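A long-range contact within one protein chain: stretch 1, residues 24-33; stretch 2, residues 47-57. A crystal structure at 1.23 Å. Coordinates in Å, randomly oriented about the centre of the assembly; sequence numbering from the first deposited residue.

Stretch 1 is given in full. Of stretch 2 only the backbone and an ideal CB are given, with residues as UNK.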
# COMPACT_ATOMS: atom_id res chain seq x y z
N LEU A 24 12.18 10.26 4.48
CA LEU A 24 11.86 8.85 4.34
C LEU A 24 11.41 8.53 2.92
O LEU A 24 11.79 7.49 2.36
CB LEU A 24 10.77 8.46 5.33
CG LEU A 24 10.28 7.02 5.19
CD1 LEU A 24 11.37 5.98 5.45
CD2 LEU A 24 9.11 6.82 6.13
N ASP A 25 10.61 9.41 2.32
CA ASP A 25 10.18 9.23 0.94
C ASP A 25 11.39 9.07 0.02
O ASP A 25 11.44 8.16 -0.83
CB ASP A 25 9.31 10.42 0.51
CG ASP A 25 8.74 10.28 -0.89
OD1 ASP A 25 7.89 9.39 -1.09
OD2 ASP A 25 9.13 11.05 -1.80
N VAL A 26 12.39 9.94 0.19
CA VAL A 26 13.60 9.86 -0.61
C VAL A 26 14.35 8.56 -0.31
O VAL A 26 14.83 7.88 -1.23
CB VAL A 26 14.49 11.09 -0.35
CG1 VAL A 26 15.84 10.93 -1.01
CG2 VAL A 26 13.81 12.35 -0.84
N ALA A 27 14.46 8.20 0.98
CA ALA A 27 15.16 6.97 1.35
C ALA A 27 14.49 5.75 0.73
O ALA A 27 15.18 4.84 0.24
CB ALA A 27 15.21 6.85 2.87
N GLN A 28 13.16 5.72 0.71
CA GLN A 28 12.45 4.62 0.07
C GLN A 28 12.82 4.49 -1.40
O GLN A 28 12.95 3.37 -1.91
CB GLN A 28 10.94 4.83 0.17
CG GLN A 28 10.36 4.73 1.55
CD GLN A 28 8.94 5.22 1.58
OE1 GLN A 28 8.55 6.07 0.77
NE2 GLN A 28 8.16 4.69 2.51
N ASP A 29 12.94 5.61 -2.12
CA ASP A 29 13.33 5.53 -3.53
C ASP A 29 14.69 4.88 -3.67
O ASP A 29 14.93 4.11 -4.61
CB ASP A 29 13.40 6.92 -4.17
CG ASP A 29 12.06 7.62 -4.22
OD1 ASP A 29 11.01 6.95 -4.08
OD2 ASP A 29 12.07 8.84 -4.41
N HIS A 30 15.60 5.21 -2.76
CA HIS A 30 16.94 4.63 -2.78
C HIS A 30 16.89 3.14 -2.48
O HIS A 30 17.60 2.35 -3.12
CB HIS A 30 17.84 5.37 -1.79
CG HIS A 30 18.30 6.71 -2.28
ND1 HIS A 30 17.43 7.76 -2.50
CD2 HIS A 30 19.53 7.17 -2.60
CE1 HIS A 30 18.11 8.81 -2.95
NE2 HIS A 30 19.39 8.47 -3.02
N LEU A 31 16.06 2.72 -1.52
CA LEU A 31 15.93 1.31 -1.19
C LEU A 31 15.33 0.53 -2.36
O LEU A 31 15.80 -0.56 -2.70
CB LEU A 31 15.06 1.15 0.06
CG LEU A 31 14.82 -0.25 0.65
CD1 LEU A 31 14.39 -0.16 2.09
CD2 LEU A 31 13.73 -1.02 -0.11
N LEU A 32 14.30 1.09 -2.99
CA LEU A 32 13.68 0.43 -4.13
C LEU A 32 14.66 0.32 -5.30
O LEU A 32 14.68 -0.70 -6.00
CB LEU A 32 12.39 1.16 -4.52
CG LEU A 32 11.25 1.00 -3.50
CD1 LEU A 32 10.17 2.07 -3.72
CD2 LEU A 32 10.65 -0.39 -3.58
N TYR A 33 15.50 1.33 -5.49
CA TYR A 33 16.55 1.23 -6.50
C TYR A 33 17.49 0.07 -6.18
O TYR A 33 17.80 -0.75 -7.05
CB TYR A 33 17.34 2.54 -6.56
CG TYR A 33 18.54 2.48 -7.49
CD1 TYR A 33 18.36 2.40 -8.87
CD2 TYR A 33 19.84 2.48 -7.00
CE1 TYR A 33 19.44 2.33 -9.73
CE2 TYR A 33 20.92 2.42 -7.86
CZ TYR A 33 20.71 2.34 -9.22
OH TYR A 33 21.78 2.28 -10.08
N UNK A 47 6.00 -8.37 -5.89
CA UNK A 47 5.25 -7.29 -6.51
C UNK A 47 5.10 -6.17 -5.49
O UNK A 47 4.72 -6.43 -4.34
CB UNK A 47 3.89 -7.77 -7.01
N UNK A 48 5.37 -4.94 -5.90
CA UNK A 48 5.23 -3.76 -5.04
C UNK A 48 3.75 -3.38 -4.97
O UNK A 48 3.08 -3.30 -6.00
CB UNK A 48 6.07 -2.59 -5.56
N UNK A 49 3.24 -3.15 -3.77
CA UNK A 49 1.80 -2.88 -3.63
C UNK A 49 1.56 -1.84 -2.53
O UNK A 49 2.47 -1.16 -2.08
CB UNK A 49 1.04 -4.17 -3.32
N UNK A 50 0.29 -1.69 -2.15
CA UNK A 50 -0.07 -0.83 -1.05
C UNK A 50 -0.03 0.65 -1.38
O UNK A 50 0.25 1.08 -2.50
CB UNK A 50 0.86 -1.11 0.13
N UNK A 51 -0.29 1.45 -0.34
CA UNK A 51 -0.37 2.89 -0.51
C UNK A 51 0.92 3.52 -1.00
O UNK A 51 0.89 4.54 -1.68
CB UNK A 51 -0.78 3.54 0.81
N UNK A 52 2.07 2.93 -0.68
CA UNK A 52 3.30 3.54 -1.15
C UNK A 52 3.54 3.27 -2.63
O UNK A 52 4.12 4.12 -3.31
CB UNK A 52 4.48 3.03 -0.33
N UNK A 53 3.07 2.13 -3.15
CA UNK A 53 3.13 1.94 -4.59
C UNK A 53 2.24 2.96 -5.29
O UNK A 53 2.59 3.46 -6.37
CB UNK A 53 2.71 0.52 -4.96
N UNK A 54 1.11 3.31 -4.68
CA UNK A 54 0.25 4.34 -5.23
C UNK A 54 0.97 5.68 -5.28
O UNK A 54 0.93 6.37 -6.30
CB UNK A 54 -1.03 4.46 -4.41
N UNK A 55 1.68 6.02 -4.20
CA UNK A 55 2.47 7.25 -4.17
C UNK A 55 3.57 7.22 -5.24
O UNK A 55 3.71 8.17 -6.01
CB UNK A 55 3.09 7.45 -2.78
N UNK A 56 4.36 6.15 -5.28
CA UNK A 56 5.56 6.18 -6.12
C UNK A 56 5.22 6.14 -7.60
O UNK A 56 5.89 6.79 -8.41
CB UNK A 56 6.48 5.01 -5.77
N UNK A 57 4.21 5.36 -7.98
CA UNK A 57 4.06 4.94 -9.36
C UNK A 57 2.75 5.40 -9.99
O UNK A 57 2.58 5.23 -11.20
CB UNK A 57 4.16 3.42 -9.44

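Stretch 1 is helical throughout, and the side chains it offers to stretch 2 are Asp 25, Gln 28, Asp 29 and Leu 32: acidic and polar at one end, apolar at the other. Stretch 2 enters as a strand and turns into a helix whose axis runs at 91° to that of stretch 1, with a closest approach of 11.9 Å. At this separation the helices meet through side chains, and at each contact at least one partner is long.

Position 47 has extended backbone angles, and nothing of stretch 1 lies within 5.5 Å of its ideal CB. Stretch 1 sets no demand here; a beta-branched residue would suit the strand, and the deposited residue is Val 47.

At position 48 CA-to-CB points toward stretch 1, and the ideal CB lies 5.5 Å from Leu 32 CD2. That methyl invites an apolar side chain long enough to cross the gap: leucine, methionine or an aromatic. The residue is Phe 48. Its CZ packs 3.8 Å from Leu 32 CD1, while Leu 32 CD2 lies over one face of the ring.

Positions 49, 50 and 51 are beyond reach of stretch 1. The first could carry almost anything and is Lys 49. The second has phi of 75°, which by itself favours glycine, and Gly 50 is found. The third, with helical angles, would accept many residues and is Gly 51.

Position 52 again points toward stretch 1, its ideal CB 4.9 Å from Gln 28 NE2. A small or medium side chain, polar or not, would suit the space beside this amide. Thr 52 fills it with its methyl, CG2 coming 3.8 Å from Gln 28 OE1, a packing contact.

Position 53 points away, so stretch 1 leaves the choice open, and small or polar residues would do as well as others; Ser 53 turns its OG back to Gly 50 O, a hydrogen bond of 2.8 Å within the stretch. Position 54, helical and out of reach, would take most residues that helices tolerate; it is Leu 54.

Position 55 points toward stretch 1, with Asp 25 OD1 5.5 Å from the ideal CB. A carboxylate at that distance calls for a long donor, lysine, arginine or perhaps glutamine. Arg 55 answers with a salt bridge from NH2 to Asp 25 OD2 at 3.2 Å; its N-H...acceptor angle of 133° makes the hydrogen bond weak.

Position 56 is the strongest case. Its ideal CB is 5.1 Å from Leu 32 CD1 and 5.2 Å from Asp 29 OD1, with Asp 25 and Gln 28 farther along. An aliphatic stem ending in positive charge fits best, so lysine or arginine. Lys 56 settles among all four residues. Its CG lies 4.3 Å from Leu 32 CD1, and the extended outer chain delivers NZ to salt bridges with Asp 29 OD1 at 2.7 Å and Asp 25 OD1 at 2.8 Å. Weak hydrogen bonds from NZ to Asp 25 O (2.9 Å) and Gln 28 OE1 (3.2 Å) supplement them.

Position 57 is out of reach, so many side chains would suit; Cys 57 makes no contact with stretch 1.

Stretch 2 (47-57) VFKGGTSLRKC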
# COMPACT_ATOMS: atom_id res chain seq x y z
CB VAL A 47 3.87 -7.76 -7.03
CG1 VAL A 47 3.09 -6.60 -7.60
CG2 VAL A 47 4.06 -8.83 -8.10
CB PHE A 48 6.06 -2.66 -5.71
CG PHE A 48 6.20 -1.38 -4.92
CD1 PHE A 48 6.16 -1.34 -3.53
CD2 PHE A 48 6.43 -0.19 -5.61
CE1 PHE A 48 6.31 -0.13 -2.84
CE2 PHE A 48 6.59 1.00 -4.94
CZ PHE A 48 6.53 1.03 -3.56
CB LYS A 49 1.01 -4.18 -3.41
CG LYS A 49 1.30 -4.88 -2.10
CD LYS A 49 0.46 -6.16 -2.01
CE LYS A 49 0.55 -6.80 -0.65
NZ LYS A 49 -0.69 -6.47 0.10
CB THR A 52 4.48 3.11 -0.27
OG1 THR A 52 4.11 3.37 1.09
CG2 THR A 52 5.75 3.90 -0.61
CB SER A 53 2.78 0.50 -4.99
OG SER A 53 1.40 0.22 -4.89
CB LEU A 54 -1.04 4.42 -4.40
CG LEU A 54 -2.17 5.36 -4.78
CD1 LEU A 54 -2.85 4.90 -6.06
CD2 LEU A 54 -3.17 5.44 -3.61
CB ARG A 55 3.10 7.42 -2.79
CG ARG A 55 4.30 8.34 -2.79
CD ARG A 55 3.94 9.80 -3.02
NE ARG A 55 5.17 10.59 -3.04
CZ ARG A 55 5.26 11.88 -2.71
NH1 ARG A 55 4.18 12.57 -2.36
NH2 ARG A 55 6.44 12.47 -2.74
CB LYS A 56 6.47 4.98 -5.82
CG LYS A 56 6.96 4.89 -4.39
CD LYS A 56 7.69 6.15 -3.96
CE LYS A 56 8.30 5.96 -2.57
NZ LYS A 56 9.10 7.15 -2.15
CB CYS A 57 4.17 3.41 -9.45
SG CYS A 57 5.86 2.82 -9.08
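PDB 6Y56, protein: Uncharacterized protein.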